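Local coordinates for protein putative dienelactone hydrolase (Klebsiella pneumoniae subsp. pneumoniae MGH 78578, PDB 3F67) that probably hydrolyses ester or lactone bonds, as a putative member of the dienelactone hydrolase family within the alpha/beta-hydrolase clan, at residues His22-Asn27 and Ala104-Arg109; Val35-Glu40 and Glu46-Leu51; Gln193-Ala198 and Ala202-Tyr207. All coordinates share one frame; numbering follows the deposited sequence. Where two conformers were deposited one is given.

Interaction 1 of 3, residues His22-Asn27 and Ala104-Arg109; sequences HARPKN and ASWAAR. With ACY (acetic acid), chain E.
A tryptophan from the last turn of helix 93-108 points the edge of its six-membered ring at the face of a histidine on strand 16-25. Trp106 CH2 lies over one face of the His22 imidazole, 4.2 Å from His22 CG, and the two planes stand at 59° with ring centroids 5.6 Å apart, an edge-to-face pair. Trp106 holds CG opposite its backbone N (chi1 173°), which carries the long indole out from the helix to the strand. Arg24, two residues along the same side of the strand, brings its guanidinium edge close to the indole, NH2 lying 4.3 Å from Trp106 CH2, while NH1 hydrogen-bonds to the carbonyl O of His110. Just past Ala108, Arg109 takes a two-toothed grip on an acetate, probably from the crystallisation liquor, with NH2 bonded to OXT at 3.0 Å and NH1 to O at 3.3 Å. The aromatic pair is helix-on-sheet packing near the sheet's antiparallel end, in the alpha-beta-alpha sandwich of an alpha/beta-hydrolase.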
loop_
_atom_site.group_PDB
_atom_site.type_symbol
_atom_site.label_atom_id
_atom_site.label_comp_id
_atom_site.label_asym_id
_atom_site.label_seq_id
_atom_site.Cartn_x
_atom_site.Cartn_y
_atom_site.Cartn_z
ATOM N N HIS A 22 -1.900 12.398 -7.591
ATOM C CA HIS A 22 -3.272 12.187 -7.104
ATOM C C HIS A 22 -4.269 12.154 -8.238
ATOM O O HIS A 22 -4.065 12.806 -9.273
ATOM C CB HIS A 22 -3.682 13.241 -6.027
ATOM C CG HIS A 22 -3.671 14.654 -6.530
ATOM N ND1 HIS A 22 -4.807 15.318 -6.948
ATOM C CD2 HIS A 22 -2.645 15.525 -6.700
ATOM C CE1 HIS A 22 -4.476 16.526 -7.380
ATOM N NE2 HIS A 22 -3.173 16.685 -7.222
ATOM N N ALA A 23 -5.336 11.390 -8.055
ATOM C CA ALA A 23 -6.400 11.286 -9.067
ATOM C C ALA A 23 -7.716 11.240 -8.321
ATOM O O ALA A 23 -7.791 10.667 -7.220
ATOM C CB ALA A 23 -6.233 9.955 -9.915
ATOM N N ARG A 24 -8.771 11.772 -8.944
ATOM C CA ARG A 24 -10.088 11.742 -8.294
ATOM C C ARG A 24 -11.176 11.873 -9.349
ATOM O O ARG A 24 -10.888 12.301 -10.476
ATOM C CB ARG A 24 -10.225 12.942 -7.346
ATOM C CG ARG A 24 -10.255 14.284 -8.099
ATOM C CD ARG A 24 -10.214 15.434 -7.094
ATOM N NE ARG A 24 -8.850 15.624 -6.562
ATOM C CZ ARG A 24 -8.578 16.386 -5.493
ATOM N NH1 ARG A 24 -9.570 17.019 -4.852
ATOM N NH2 ARG A 24 -7.323 16.519 -5.070
ATOM N N PRO A 25 -12.416 11.512 -8.987
ATOM C CA PRO A 25 -13.528 11.785 -9.923
ATOM C C PRO A 25 -13.691 13.278 -10.205
ATOM O O PRO A 25 -13.535 14.114 -9.300
ATOM C CB PRO A 25 -14.776 11.269 -9.193
ATOM C CG PRO A 25 -14.357 10.898 -7.819
ATOM C CD PRO A 25 -12.857 10.863 -7.734
ATOM N N LYS A 26 -14.122 13.594 -11.420
ATOM C CA LYS A 26 -14.330 14.982 -11.839
ATOM C C LYS A 26 -15.362 15.833 -11.064
ATOM O O LYS A 26 -14.997 16.881 -10.533
ATOM C CB LYS A 26 -14.612 15.050 -13.338
ATOM C CG LYS A 26 -14.528 16.459 -13.901
ATOM C CD LYS A 26 -14.209 16.409 -15.385
ATOM C CE LYS A 26 -15.437 16.686 -16.237
ATOM N NZ LYS A 26 -15.572 18.128 -16.552
ATOM N N ASN A 27 -16.633 15.453 -10.986
ATOM C CA ASN A 27 -17.553 16.507 -10.495
ATOM C C ASN A 27 -18.055 16.278 -9.088
ATOM O O ASN A 27 -19.221 16.483 -8.781
ATOM C CB ASN A 27 -18.639 16.815 -11.517
ATOM C CG ASN A 27 -18.072 17.410 -12.792
ATOM O OD1 ASN A 27 -17.411 18.458 -12.770
ATOM N ND2 ASN A 27 -18.321 16.741 -13.917
ATOM N N ALA A 104 -2.551 11.754 4.731
ATOM C CA ALA A 104 -3.939 11.722 5.214
ATOM C C ALA A 104 -4.339 13.152 5.632
ATOM O O ALA A 104 -5.476 13.609 5.358
ATOM C CB ALA A 104 -4.071 10.728 6.410
ATOM N N SER A 105 -3.418 13.860 6.281
ATOM C CA SER A 105 -3.687 15.237 6.746
ATOM C C SER A 105 -3.936 16.169 5.571
ATOM O O SER A 105 -4.877 16.981 5.575
ATOM C CB SER A 105 -2.538 15.755 7.613
ATOM O OG SER A 105 -2.547 15.099 8.869
ATOM N N TRP A 106 -3.094 16.043 4.552
ATOM C CA TRP A 106 -3.218 16.887 3.342
ATOM C C TRP A 106 -4.540 16.534 2.661
ATOM O O TRP A 106 -5.258 17.413 2.237
ATOM C CB TRP A 106 -2.034 16.645 2.396
ATOM C CG TRP A 106 -2.143 17.350 1.030
ATOM C CD1 TRP A 106 -1.665 18.596 0.700
ATOM C CD2 TRP A 106 -2.753 16.830 -0.155
ATOM N NE1 TRP A 106 -1.953 18.887 -0.633
ATOM C CE2 TRP A 106 -2.614 17.816 -1.171
ATOM C CE3 TRP A 106 -3.405 15.614 -0.465
ATOM C CZ2 TRP A 106 -3.096 17.633 -2.460
ATOM C CZ3 TRP A 106 -3.912 15.447 -1.759
ATOM C CH2 TRP A 106 -3.728 16.456 -2.743
ATOM N N ALA A 107 -4.857 15.246 2.590
ATOM C CA ALA A 107 -6.046 14.802 1.845
ATOM C C ALA A 107 -7.322 15.421 2.410
ATOM O O ALA A 107 -8.214 15.830 1.658
ATOM C CB ALA A 107 -6.122 13.251 1.844
ATOM N N ALA A 108 -7.415 15.525 3.733
ATOM C CA ALA A 108 -8.619 16.077 4.367
ATOM C C ALA A 108 -8.864 17.568 4.063
ATOM O O ALA A 108 -9.970 18.034 4.225
ATOM C CB ALA A 108 -8.561 15.850 5.898
ATOM N N ARG A 109 -7.811 18.301 3.618
ATOM C CA ARG A 109 -7.941 19.713 3.231
ATOM C C ARG A 109 -7.950 19.895 1.713
ATOM O O ARG A 109 -8.013 21.019 1.245
ATOM C CB ARG A 109 -6.804 20.546 3.845
ATOM C CG ARG A 109 -7.110 20.979 5.317
ATOM C CD ARG A 109 -6.115 21.981 5.912
ATOM N NE ARG A 109 -4.837 21.288 6.066
ATOM C CZ ARG A 109 -4.485 20.641 7.172
ATOM N NH1 ARG A 109 -3.314 20.029 7.236
ATOM N NH2 ARG A 109 -5.286 20.637 8.232
HETATM C C ACY E . -3.457 18.117 10.490
HETATM O O ACY E . -2.462 18.850 10.177
HETATM O OXT ACY E . -4.605 18.320 10.081
HETATM C CH3 ACY E . -3.264 16.918 11.374
#

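Interaction 2 of 3, residues Val35-Glu40 and Glu46-Leu51; sequences VIVVQE and EHIRDL
Strand 32-38 and helix 46-57 are the first two elements of a beta-alpha-beta unit that strand 61-65 completes, and this buried contact is where the helix settles against the strand it follows. Its centre is Val37 CG1 against Ile48 CG2, 3.9 Å apart. Both of these methyls stand anti to their own backbone N (chi1 176° for Val37), and the two branched side chains run antiparallel alongside each other and do not meet end on. The branched valine suits an extended strand, and Ile48 suits its place because its two arms reach both Val37 and the backbone of Gln39 and Glu40. The second arm ends in CD1, which approaches the chain just beyond the strand, 4.2 Å from Gln39 CA and 4.4 Å from Glu40 N.

At the edge of this apolar patch, Glu40 leans its carboxylate toward the helix. Its OE1 comes within 4.4 Å of His47 CD2, a near approach and not a bond; OE1 is salt-bridged to Arg219. The amide of Gln39 turns the other way: NE2 donates to Glu40 O at 3.0 Å, with an N-H...O angle of 139°, and OE1 accepts from Leu67 N. The amide thus ties the loop after strand 32-38 to the loop after strand 61-65. Glu40 also touches the residues of a probable nucleophile elbow and Cys-His-Asp triad, so the contact runs from hydrophobic core to putative active site, as expected at the carboxyl end of a parallel strand in an alpha/beta-hydrolase.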
loop_
_atom_site.group_PDB
_atom_site.type_symbol
_atom_site.label_atom_id
_atom_site.label_comp_id
_atom_site.label_asym_id
_atom_site.label_seq_id
_atom_site.Cartn_x
_atom_site.Cartn_y
_atom_site.Cartn_z
ATOM N N VAL A 35 -8.061 6.869 -0.843
ATOM C CA VAL A 35 -7.207 5.673 -0.821
ATOM C C VAL A 35 -5.753 6.139 -0.964
ATOM O O VAL A 35 -5.344 6.629 -2.040
ATOM C CB VAL A 35 -7.559 4.637 -1.934
ATOM C CG1 VAL A 35 -6.599 3.411 -1.845
ATOM C CG2 VAL A 35 -9.023 4.203 -1.823
ATOM N N ILE A 36 -4.975 5.954 0.093
ATOM C CA ILE A 36 -3.509 6.169 -0.048
ATOM C C ILE A 36 -2.968 4.923 -0.770
ATOM O O ILE A 36 -3.332 3.801 -0.409
ATOM C CB ILE A 36 -2.905 6.291 1.299
ATOM C CG1 ILE A 36 -3.446 7.567 2.017
ATOM C CG2 ILE A 36 -1.351 6.356 1.200
ATOM C CD1 ILE A 36 -2.860 7.706 3.431
ATOM N N VAL A 37 -2.143 5.119 -1.797
ATOM C CA VAL A 37 -1.647 4.003 -2.606
ATOM C C VAL A 37 -0.144 3.915 -2.329
ATOM O O VAL A 37 0.601 4.895 -2.588
ATOM C CB VAL A 37 -1.864 4.279 -4.106
ATOM C CG1 VAL A 37 -1.239 3.141 -4.936
ATOM C CG2 VAL A 37 -3.393 4.343 -4.417
ATOM N N VAL A 38 0.313 2.772 -1.804
ATOM C CA VAL A 38 1.743 2.663 -1.443
ATOM C C VAL A 38 2.517 1.886 -2.497
ATOM O O VAL A 38 2.200 0.717 -2.799
ATOM C CB VAL A 38 1.977 1.978 -0.087
ATOM C CG1 VAL A 38 3.464 2.196 0.395
ATOM C CG2 VAL A 38 1.011 2.484 0.980
ATOM N N GLN A 39 3.532 2.562 -3.052
ATOM C CA GLN A 39 4.416 2.038 -4.116
ATOM C C GLN A 39 5.103 0.696 -3.796
ATOM O O GLN A 39 5.198 0.293 -2.618
ATOM C CB GLN A 39 5.528 3.089 -4.261
ATOM C CG GLN A 39 6.265 3.279 -2.938
ATOM C CD GLN A 39 7.479 4.196 -3.095
ATOM O OE1 GLN A 39 7.324 5.414 -3.109
ATOM N NE2 GLN A 39 8.666 3.611 -3.267
ATOM N N GLU A 40 5.582 0.018 -4.856
ATOM C CA GLU A 40 6.610 -1.013 -4.725
ATOM C C GLU A 40 7.973 -0.307 -4.548
ATOM O O GLU A 40 8.020 0.931 -4.329
ATOM C CB GLU A 40 6.611 -1.882 -5.975
ATOM C CG GLU A 40 5.178 -2.394 -6.357
ATOM C CD GLU A 40 5.203 -3.289 -7.600
ATOM O OE1 GLU A 40 5.341 -2.764 -8.728
ATOM O OE2 GLU A 40 5.012 -4.522 -7.470
ATOM N N GLU A 46 4.968 4.831 -13.541
ATOM C CA GLU A 46 3.749 4.943 -14.359
ATOM C C GLU A 46 2.647 3.963 -13.954
ATOM O O GLU A 46 1.450 4.287 -14.010
ATOM C CB GLU A 46 4.123 4.698 -15.827
ATOM C CG GLU A 46 2.924 4.671 -16.747
ATOM C CD GLU A 46 2.113 5.998 -16.744
ATOM O OE1 GLU A 46 2.650 7.081 -16.374
ATOM O OE2 GLU A 46 0.925 5.940 -17.116
ATOM N N HIS A 47 3.044 2.743 -13.595
ATOM C CA HIS A 47 2.057 1.704 -13.210
ATOM C C HIS A 47 1.290 2.197 -11.950
ATOM O O HIS A 47 0.081 2.028 -11.872
ATOM C CB HIS A 47 2.761 0.390 -12.909
ATOM C CG HIS A 47 1.865 -0.653 -12.305
ATOM N ND1 HIS A 47 0.719 -1.096 -12.932
ATOM C CD2 HIS A 47 1.933 -1.328 -11.130
ATOM C CE1 HIS A 47 0.121 -1.996 -12.176
ATOM N NE2 HIS A 47 0.840 -2.166 -11.082
ATOM N N ILE A 48 2.001 2.781 -10.985
ATOM C CA ILE A 48 1.326 3.241 -9.749
ATOM C C ILE A 48 0.359 4.400 -10.080
ATOM O O ILE A 48 -0.771 4.481 -9.527
ATOM C CB ILE A 48 2.360 3.641 -8.651
ATOM C CG1 ILE A 48 3.279 2.436 -8.311
ATOM C CG2 ILE A 48 1.646 4.217 -7.407
ATOM C CD1 ILE A 48 2.514 1.199 -7.733
ATOM N N ARG A 49 0.784 5.287 -10.973
ATOM C CA ARG A 49 -0.087 6.382 -11.444
ATOM C C ARG A 49 -1.348 5.849 -12.134
ATOM O O ARG A 49 -2.455 6.355 -11.904
ATOM C CB ARG A 49 0.712 7.350 -12.340
ATOM C CG ARG A 49 1.961 7.931 -11.631
ATOM C CD ARG A 49 2.919 8.572 -12.649
ATOM N NE ARG A 49 2.377 9.758 -13.316
ATOM C CZ ARG A 49 2.803 11.009 -13.104
ATOM N NH1 ARG A 49 2.270 12.018 -13.781
ATOM N NH2 ARG A 49 3.769 11.261 -12.232
ATOM N N ASP A 50 -1.189 4.806 -12.952
ATOM C CA ASP A 50 -2.328 4.089 -13.585
ATOM C C ASP A 50 -3.287 3.542 -12.504
ATOM O O ASP A 50 -4.509 3.714 -12.613
ATOM C CB ASP A 50 -1.767 2.949 -14.460
ATOM C CG ASP A 50 -2.812 2.216 -15.284
ATOM O OD1 ASP A 50 -3.906 2.757 -15.549
ATOM O OD2 ASP A 50 -2.476 1.080 -15.720
ATOM N N LEU A 51 -2.746 2.890 -11.467
ATOM C CA LEU A 51 -3.581 2.400 -10.390
ATOM C C LEU A 51 -4.365 3.524 -9.692
ATOM O O LEU A 51 -5.524 3.308 -9.337
ATOM C CB LEU A 51 -2.745 1.583 -9.366
ATOM C CG LEU A 51 -2.087 0.314 -9.990
ATOM C CD1 LEU A 51 -1.359 -0.418 -8.878
ATOM C CD2 LEU A 51 -3.080 -0.629 -10.695
#

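Interaction 3 of 3, residues Gln193-Ala198 and Ala202-Tyr207; sequences QALRAA and AEIVVY
Leu195 straddles Ala202 with both of its methyl groups: CD2 lies 3.8 Å and CD1 3.9 Å from the CB of Ala202, so the fork of the leucine is set over a single methyl. The leucine places CG anti to its carbonyl carbon (chi1 -68°), the side chain leaving the helix in the direction of the strand, and Ala202 points its CB back toward it. A small residue suits this end of the strand, because the helix backbone is close: the CA atoms of Leu195 and Ala202 are 7.1 Å apart. Two residues further on, Ile204 projects from the same side of the strand as Ala202. Its CD1 meets only the CD1 branch of Leu195, at 4.3 Å, a looser approach than that to the alanine. CD1 of the leucine therefore touches both strand residues, while CD2 turns to the alanine.

The helix and strand here are the last two elements of a beta-alpha-beta unit that begins with strand 172-177, and strand 202-207 is an outermost strand of the sheet within the chain. Helix 185-197 ends, and after a short turn the chain comes back as this strand, so Leu195 packs on residues seven and nine positions further on. The contact is wholly apolar, with no hydrogen bond between the two segments. Glu203 points away from the helix, as expected from the alternation of residues along an extended strand, and its side chain rests on Trp237 of helix 224-238. Leu168 and Ala200 also touch Leu195, while Val188 and Met191, from earlier turns of helix 185-197, continue the apolar packing over Ile204.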
loop_
_atom_site.group_PDB
_atom_site.type_symbol
_atom_site.label_atom_id
_atom_site.label_comp_id
_atom_site.label_asym_id
_atom_site.label_seq_id
_atom_site.Cartn_x
_atom_site.Cartn_y
_atom_site.Cartn_z
ATOM N N GLN A 193 -1.613 -17.380 12.314
ATOM C CA GLN A 193 -1.533 -17.650 13.737
ATOM C C GLN A 193 -1.531 -16.339 14.512
ATOM O O GLN A 193 -2.210 -16.251 15.540
ATOM C CB GLN A 193 -0.300 -18.498 14.120
ATOM C CG GLN A 193 -0.372 -19.936 13.681
ATOM C CD GLN A 193 0.847 -20.740 14.158
ATOM O OE1 GLN A 193 1.791 -20.187 14.760
ATOM N NE2 GLN A 193 0.867 -22.023 13.831
ATOM N N ALA A 194 -0.779 -15.353 14.034
ATOM C CA ALA A 194 -0.643 -14.084 14.733
ATOM C C ALA A 194 -2.011 -13.361 14.738
ATOM O O ALA A 194 -2.426 -12.816 15.757
ATOM C CB ALA A 194 0.431 -13.211 14.066
ATOM N N LEU A 195 -2.693 -13.402 13.605
ATOM C CA LEU A 195 -4.024 -12.743 13.473
ATOM C C LEU A 195 -5.089 -13.413 14.363
ATOM O O LEU A 195 -5.904 -12.736 15.023
ATOM C CB LEU A 195 -4.455 -12.759 12.016
ATOM C CG LEU A 195 -3.619 -11.885 11.088
ATOM C CD1 LEU A 195 -3.908 -12.235 9.598
ATOM C CD2 LEU A 195 -3.816 -10.372 11.397
ATOM N N ARG A 196 -5.077 -14.747 14.399
ATOM C CA ARG A 196 -5.992 -15.448 15.278
ATOM C C ARG A 196 -5.720 -15.153 16.752
ATOM O O ARG A 196 -6.671 -14.935 17.517
ATOM C CB ARG A 196 -5.925 -16.956 15.035
ATOM C CG ARG A 196 -6.506 -17.383 13.710
ATOM C CD ARG A 196 -6.720 -18.912 13.666
ATOM N NE ARG A 196 -5.443 -19.640 13.631
ATOM C CZ ARG A 196 -4.840 -20.032 12.508
ATOM N NH1 ARG A 196 -5.392 -19.768 11.330
ATOM N NH2 ARG A 196 -3.686 -20.677 12.561
ATOM N N ALA A 197 -4.436 -15.126 17.147
ATOM C CA ALA A 197 -4.074 -14.879 18.548
ATOM C C ALA A 197 -4.518 -13.470 18.953
ATOM O O ALA A 197 -4.863 -13.221 20.117
ATOM C CB ALA A 197 -2.576 -15.003 18.745
ATOM N N ALA A 198 -4.455 -12.561 17.988
ATOM C CA ALA A 198 -4.842 -11.165 18.174
ATOM C C ALA A 198 -6.360 -10.911 18.096
ATOM O O ALA A 198 -6.804 -9.790 18.420
ATOM C CB ALA A 198 -4.124 -10.299 17.129
ATOM N N ALA A 202 -9.319 -9.777 9.751
ATOM C CA ALA A 202 -8.364 -9.843 8.669
ATOM C C ALA A 202 -8.501 -11.168 7.978
ATOM O O ALA A 202 -8.882 -12.178 8.596
ATOM C CB ALA A 202 -6.886 -9.678 9.205
ATOM N N GLU A 203 -8.158 -11.210 6.702
ATOM C CA GLU A 203 -8.065 -12.496 6.033
ATOM C C GLU A 203 -7.044 -12.309 4.952
ATOM O O GLU A 203 -6.817 -11.194 4.475
ATOM C CB GLU A 203 -9.392 -12.901 5.400
ATOM C CG GLU A 203 -9.784 -11.923 4.319
ATOM C CD GLU A 203 -11.234 -12.046 3.959
ATOM O OE1 GLU A 203 -11.539 -12.155 2.760
ATOM O OE2 GLU A 203 -12.070 -12.040 4.903
ATOM N N ILE A 204 -6.428 -13.419 4.597
ATOM C CA ILE A 204 -5.437 -13.506 3.519
ATOM C C ILE A 204 -5.983 -14.472 2.463
ATOM O O ILE A 204 -6.283 -15.646 2.753
ATOM C CB ILE A 204 -4.059 -14.024 4.058
ATOM C CG1 ILE A 204 -3.494 -12.981 5.033
ATOM C CG2 ILE A 204 -3.095 -14.261 2.922
ATOM C CD1 ILE A 204 -2.245 -13.458 5.848
ATOM N N VAL A 205 -6.140 -13.965 1.254
ATOM C CA VAL A 205 -6.580 -14.785 0.129
ATOM C C VAL A 205 -5.336 -15.170 -0.646
ATOM O O VAL A 205 -4.536 -14.293 -1.001
ATOM C CB VAL A 205 -7.545 -13.974 -0.745
ATOM C CG1 VAL A 205 -7.867 -14.738 -2.099
ATOM C CG2 VAL A 205 -8.837 -13.637 0.078
ATOM N N VAL A 206 -5.155 -16.488 -0.883
ATOM C CA VAL A 206 -3.994 -16.979 -1.606
ATOM C C VAL A 206 -4.408 -17.501 -2.986
ATOM O O VAL A 206 -5.278 -18.386 -3.088
ATOM C CB VAL A 206 -3.312 -18.115 -0.840
ATOM C CG1 VAL A 206 -2.083 -18.575 -1.618
ATOM C CG2 VAL A 206 -2.898 -17.613 0.550
ATOM N N TYR A 207 -3.835 -16.918 -4.031
ATOM C CA TYR A 207 -4.148 -17.280 -5.422
ATOM C C TYR A 207 -3.238 -18.417 -5.887
ATOM O O TYR A 207 -2.029 -18.221 -6.021
ATOM C CB TYR A 207 -3.981 -16.061 -6.340
ATOM C CG TYR A 207 -5.076 -15.051 -6.091
ATOM C CD1 TYR A 207 -6.304 -15.151 -6.768
ATOM C CD2 TYR A 207 -4.906 -14.031 -5.145
ATOM C CE1 TYR A 207 -7.364 -14.247 -6.496
ATOM C CE2 TYR A 207 -5.948 -13.132 -4.873
ATOM C CZ TYR A 207 -7.145 -13.239 -5.569
ATOM O OH TYR A 207 -8.171 -12.367 -5.328
#

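All three contacts join a helix to the same mixed sheet, at different places across it. Interactions 1 and 2 are neighbours, their centres about 14 Å apart, and they touch where Ile36 CD1 packs 4.3 Å from Ala104 N; in sequence, interaction 2 falls between the two segments of interaction 1. Interaction 3 comes later in the chain and lies on the other side of its centre from interaction 1, about 31 Å away between centres, and about 24 Å from interaction 2. Of the three, interaction 2 is the one whose Glu40 touches the probable catalytic residues. The acetate belongs to interaction 1, bound by Arg109.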